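Local coordinates for putative gamma-glutamylcyclotransferase YkqA (Bacillus subtilis, PDB 2QIK), which is a putative gamma-glutamylcyclotransferase, probably acting on gamma-glutamyl amines to release the glutamyl group in cyclised form, at residues M137-F142 with G146-F151. Numbering follows the deposited sequence.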
HETATM    1  N   MSE A 137      -3.936  11.372  10.808  1.00  9.30           N
HETATM    2  CA  MSE A 137      -4.942  11.184  11.833  1.00  9.53           C
HETATM    3  C   MSE A 137      -5.293  12.489  12.576  1.00 10.98           C
HETATM    4  O   MSE A 137      -6.347  12.535  13.189  1.00 12.96           O
HETATM    5  CB  MSE A 137      -4.465  10.162  12.864  1.00 11.12           C
HETATM    6  CG  MSE A 137      -4.154   8.762  12.253  1.00  9.75           C
HETATM    7 SE   MSE A 137      -3.805   7.461  13.592  1.00 19.35          SE
HETATM    8  CE  MSE A 137      -2.221   8.098  14.288  1.00 12.20           C
ATOM      9  N   ASP A 138      -4.446  13.507  12.465  1.00 10.92           N
ATOM     10  CA  ASP A 138      -4.728  14.830  13.010  1.00 12.20           C
ATOM     11  C   ASP A 138      -5.297  15.742  11.944  1.00 11.56           C
ATOM     12  O   ASP A 138      -5.181  15.433  10.734  1.00 13.65           O
ATOM     13  CB  ASP A 138      -3.393  15.424  13.548  1.00 13.09           C
ATOM     14  CG  ASP A 138      -3.557  16.713  14.214  1.00 14.84           C
ATOM     15  OD1 ASP A 138      -2.965  17.711  13.727  1.00 17.82           O
ATOM     16  OD2 ASP A 138      -4.278  16.772  15.204  1.00 17.70           O
ATOM     17  N   ASN A 139      -5.928  16.801  12.355  1.00 13.30           N
ATOM     18  CA  ASN A 139      -6.605  17.691  11.426  1.00 13.18           C
ATOM     19  C   ASN A 139      -5.982  19.061  11.193  1.00 14.25           C
ATOM     20  O   ASN A 139      -6.499  19.785  10.369  1.00 13.95           O
ATOM     21  CB  ASN A 139      -8.098  17.781  11.675  1.00 15.33           C
ATOM     22  CG  ASN A 139      -8.413  18.555  12.895  1.00 18.74           C
ATOM     23  OD1 ASN A 139      -9.571  18.983  13.048  1.00 28.18           O
ATOM     24  ND2 ASN A 139      -7.452  18.774  13.766  1.00 18.51           N
ATOM     25  N   ALA A 140      -4.920  19.429  11.902  1.00 15.09           N
ATOM     26  CA  ALA A 140      -4.461  20.814  11.782  1.00 15.36           C
ATOM     27  C   ALA A 140      -3.956  21.137  10.378  1.00 15.66           C
ATOM     28  O   ALA A 140      -4.287  22.177   9.848  1.00 17.23           O
ATOM     29  CB  ALA A 140      -3.378  21.102  12.775  1.00 17.59           C
ATOM     30  N   ARG A 141      -3.191  20.261   9.745  1.00 13.50           N
ATOM     31  CA  ARG A 141      -2.678  20.501   8.383  1.00 13.95           C
ATOM     32  C   ARG A 141      -3.868  20.508   7.411  1.00 11.92           C
ATOM     33  O   ARG A 141      -3.888  21.337   6.527  1.00 13.84           O
ATOM     34  CB  ARG A 141      -1.574  19.556   7.917  1.00 13.94           C
ATOM     35  CG  ARG A 141      -0.265  19.796   8.634  1.00 18.11           C
ATOM     36  CD  ARG A 141       0.820  18.875   8.082  1.00 18.53           C
ATOM     37  NE  ARG A 141       1.039  19.196   6.664  1.00 20.68           N
ATOM     38  CZ  ARG A 141       1.801  18.497   5.832  1.00 16.99           C
ATOM     39  NH1 ARG A 141       2.355  17.448   6.313  1.00 16.94           N
ATOM     40  NH2 ARG A 141       1.897  18.859   4.525  1.00 19.12           N
ATOM     41  N   PHE A 142      -4.843  19.622   7.579  1.00 11.66           N
ATOM     42  CA  PHE A 142      -6.037  19.693   6.740  1.00 10.53           C
ATOM     43  C   PHE A 142      -6.659  21.070   6.823  1.00 12.70           C
ATOM     44  O   PHE A 142      -7.085  21.670   5.830  1.00 12.18           O
ATOM     45  CB  PHE A 142      -7.086  18.665   7.119  1.00 10.11           C
ATOM     46  CG  PHE A 142      -6.679  17.201   7.011  1.00  9.54           C
ATOM     47  CD1 PHE A 142      -7.187  16.301   7.948  1.00 10.00           C
ATOM     48  CD2 PHE A 142      -5.902  16.704   5.982  1.00  9.85           C
ATOM     49  CE1 PHE A 142      -6.904  14.945   7.857  1.00 10.33           C
ATOM     50  CE2 PHE A 142      -5.627  15.311   5.899  1.00  9.49           C
ATOM     51  CZ  PHE A 142      -6.103  14.459   6.878  1.00  9.94           C
ATOM     52  N   GLY A 146      -7.323  24.064   3.957  1.00 13.10           N
ATOM     53  CA  GLY A 146      -8.697  24.260   3.547  1.00 13.81           C
ATOM     54  C   GLY A 146      -9.409  23.030   3.078  1.00 12.78           C
ATOM     55  O   GLY A 146     -10.398  23.116   2.363  1.00 14.83           O
ATOM     56  N   VAL A 147      -8.916  21.854   3.466  1.00 11.44           N
ATOM     57  CA  VAL A 147      -9.510  20.593   3.087  1.00 11.38           C
ATOM     58  C   VAL A 147     -10.150  19.782   4.190  1.00 10.90           C
ATOM     59  O   VAL A 147     -10.557  18.632   3.994  1.00 10.78           O
ATOM     60  CB  VAL A 147      -8.495  19.712   2.291  1.00 11.90           C
ATOM     61  CG1 VAL A 147      -8.039  20.418   1.048  1.00 13.26           C
ATOM     62  CG2 VAL A 147      -7.346  19.250   3.142  1.00 10.41           C
ATOM     63  N   ASP A 148     -10.170  20.314   5.404  1.00 11.16           N
ATOM     64  CA  ASP A 148     -10.715  19.534   6.529  1.00 10.89           C
ATOM     65  C   ASP A 148     -12.144  19.128   6.337  1.00 10.01           C
ATOM     66  O   ASP A 148     -12.549  18.099   6.857  1.00 11.92           O
ATOM     67  CB  ASP A 148     -10.538  20.194   7.913  1.00 12.85           C
ATOM     68  CG  ASP A 148     -10.684  19.207   9.024  1.00 13.51           C
ATOM     69  OD1 ASP A 148     -10.051  18.130   8.974  1.00 14.96           O
ATOM     70  OD2 ASP A 148     -11.400  19.454   9.999  1.00 19.75           O
ATOM     71  N   HIS A 149     -12.905  19.904   5.579  1.00 11.62           N
ATOM     72  CA  HIS A 149     -14.256  19.534   5.243  1.00 11.14           C
ATOM     73  C   HIS A 149     -14.389  18.155   4.601  1.00  9.91           C
ATOM     74  O   HIS A 149     -15.459  17.543   4.683  1.00 12.09           O
ATOM     75  CB  HIS A 149     -14.890  20.614   4.356  1.00 11.59           C
ATOM     76  CG  HIS A 149     -14.265  20.820   3.015  1.00 10.79           C
ATOM     77  ND1 HIS A 149     -14.673  20.122   1.903  1.00 13.94           N
ATOM     78  CD2 HIS A 149     -13.195  21.559   2.635  1.00 12.59           C
ATOM     79  CE1 HIS A 149     -13.938  20.500   0.875  1.00 13.97           C
ATOM     80  NE2 HIS A 149     -13.025  21.353   1.284  1.00 13.27           N
ATOM     81  N   TYR A 150     -13.310  17.657   3.984  1.00  9.95           N
ATOM     82  CA  TYR A 150     -13.300  16.314   3.382  1.00  9.05           C
ATOM     83  C   TYR A 150     -13.038  15.195   4.391  1.00  9.04           C
ATOM     84  O   TYR A 150     -13.257  14.057   4.086  1.00 10.19           O
ATOM     85  CB  TYR A 150     -12.267  16.223   2.314  1.00  9.28           C
ATOM     86  CG  TYR A 150     -12.532  16.974   1.040  1.00  9.03           C
ATOM     87  CD1 TYR A 150     -13.772  16.905   0.392  1.00  9.75           C
ATOM     88  CD2 TYR A 150     -11.560  17.709   0.414  1.00  9.61           C
ATOM     89  CE1 TYR A 150     -13.983  17.506  -0.848  1.00 10.17           C
ATOM     90  CE2 TYR A 150     -11.769  18.327  -0.770  1.00  9.68           C
ATOM     91  CZ  TYR A 150     -12.999  18.196  -1.428  1.00 10.28           C
ATOM     92  OH  TYR A 150     -13.271  18.734  -2.669  1.00 11.34           O
ATOM     93  N   PHE A 151     -12.521  15.556   5.588  1.00  9.79           N
ATOM     94  CA  PHE A 151     -11.951  14.627   6.553  1.00  9.80           C
ATOM     95  C   PHE A 151     -12.828  14.670   7.820  1.00  9.95           C
ATOM     96  O   PHE A 151     -12.382  14.339   8.921  1.00 11.89           O
ATOM     97  CB  PHE A 151     -10.492  14.867   6.805  1.00  9.94           C
ATOM     98  CG  PHE A 151      -9.661  14.635   5.599  1.00  8.85           C
ATOM     99  CD1 PHE A 151      -9.220  13.382   5.252  1.00  8.67           C
ATOM    100  CD2 PHE A 151      -9.335  15.692   4.764  1.00  9.09           C
ATOM    101  CE1 PHE A 151      -8.515  13.170   4.135  1.00  8.98           C
ATOM    102  CE2 PHE A 151      -8.608  15.498   3.618  1.00  9.95           C
ATOM    103  CZ  PHE A 151      -8.191  14.238   3.287  1.00  9.29           C
TER
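Phe142 and Phe151 lay their rings face to face across the Schellman motif that ends helix 140-145. The ring planes are within 3° of parallel and the centroids 3.8 Å apart, and the rings largely overlap, with only a small lateral shift. Phe142 CE1 comes closest, 3.6 Å from Phe151 CG, and the two side chains reach this overlap from directions about a right angle apart. CG of Phe142, anti to the carbonyl carbon (chi1 -61°), swings the ring toward Phe151.

At the backbone, the Phe142 carbonyl gathers the turn. Val147 N donates to Phe142 O at 3.0 Å, an N-H...O angle of 154° making this a fairly straight bond, and Asp148 N adds a weak, bent one to the same oxygen. Gly146 supplies the positive phi that takes the chain out of the helix, while Val147 CG2 packs 4.0 Å from Phe142 CB. The Asp148 carboxylate approaches the Phe142 ring obliquely, its plane only modestly turned from that of the ring, with Asp148 OD1 3.5 Å from Phe142 CD1. Across from Asp148, Asn139 offers its aliphatic carbon, CB lying 3.4 Å from Asp148 OD1.

Further out, the short 3-10 segment brings Phe151 back to the Phe142 ring, with Phe151 N bonded to Asp148 O. The edge-to-face contact of Phe151 with Tyr191 of strand 185-193, and the packing of Phe142 against Tyr200 and Arg204 of helix 198-204, join the stack to the C-terminal AIG2-like part of the chain. At the start of helix 140-145, Asp138 forms a salt bridge with Arg253 and caps the helix, Ala140 N meeting Asp138 OD1 at 3.2 Å from above the carboxylate plane.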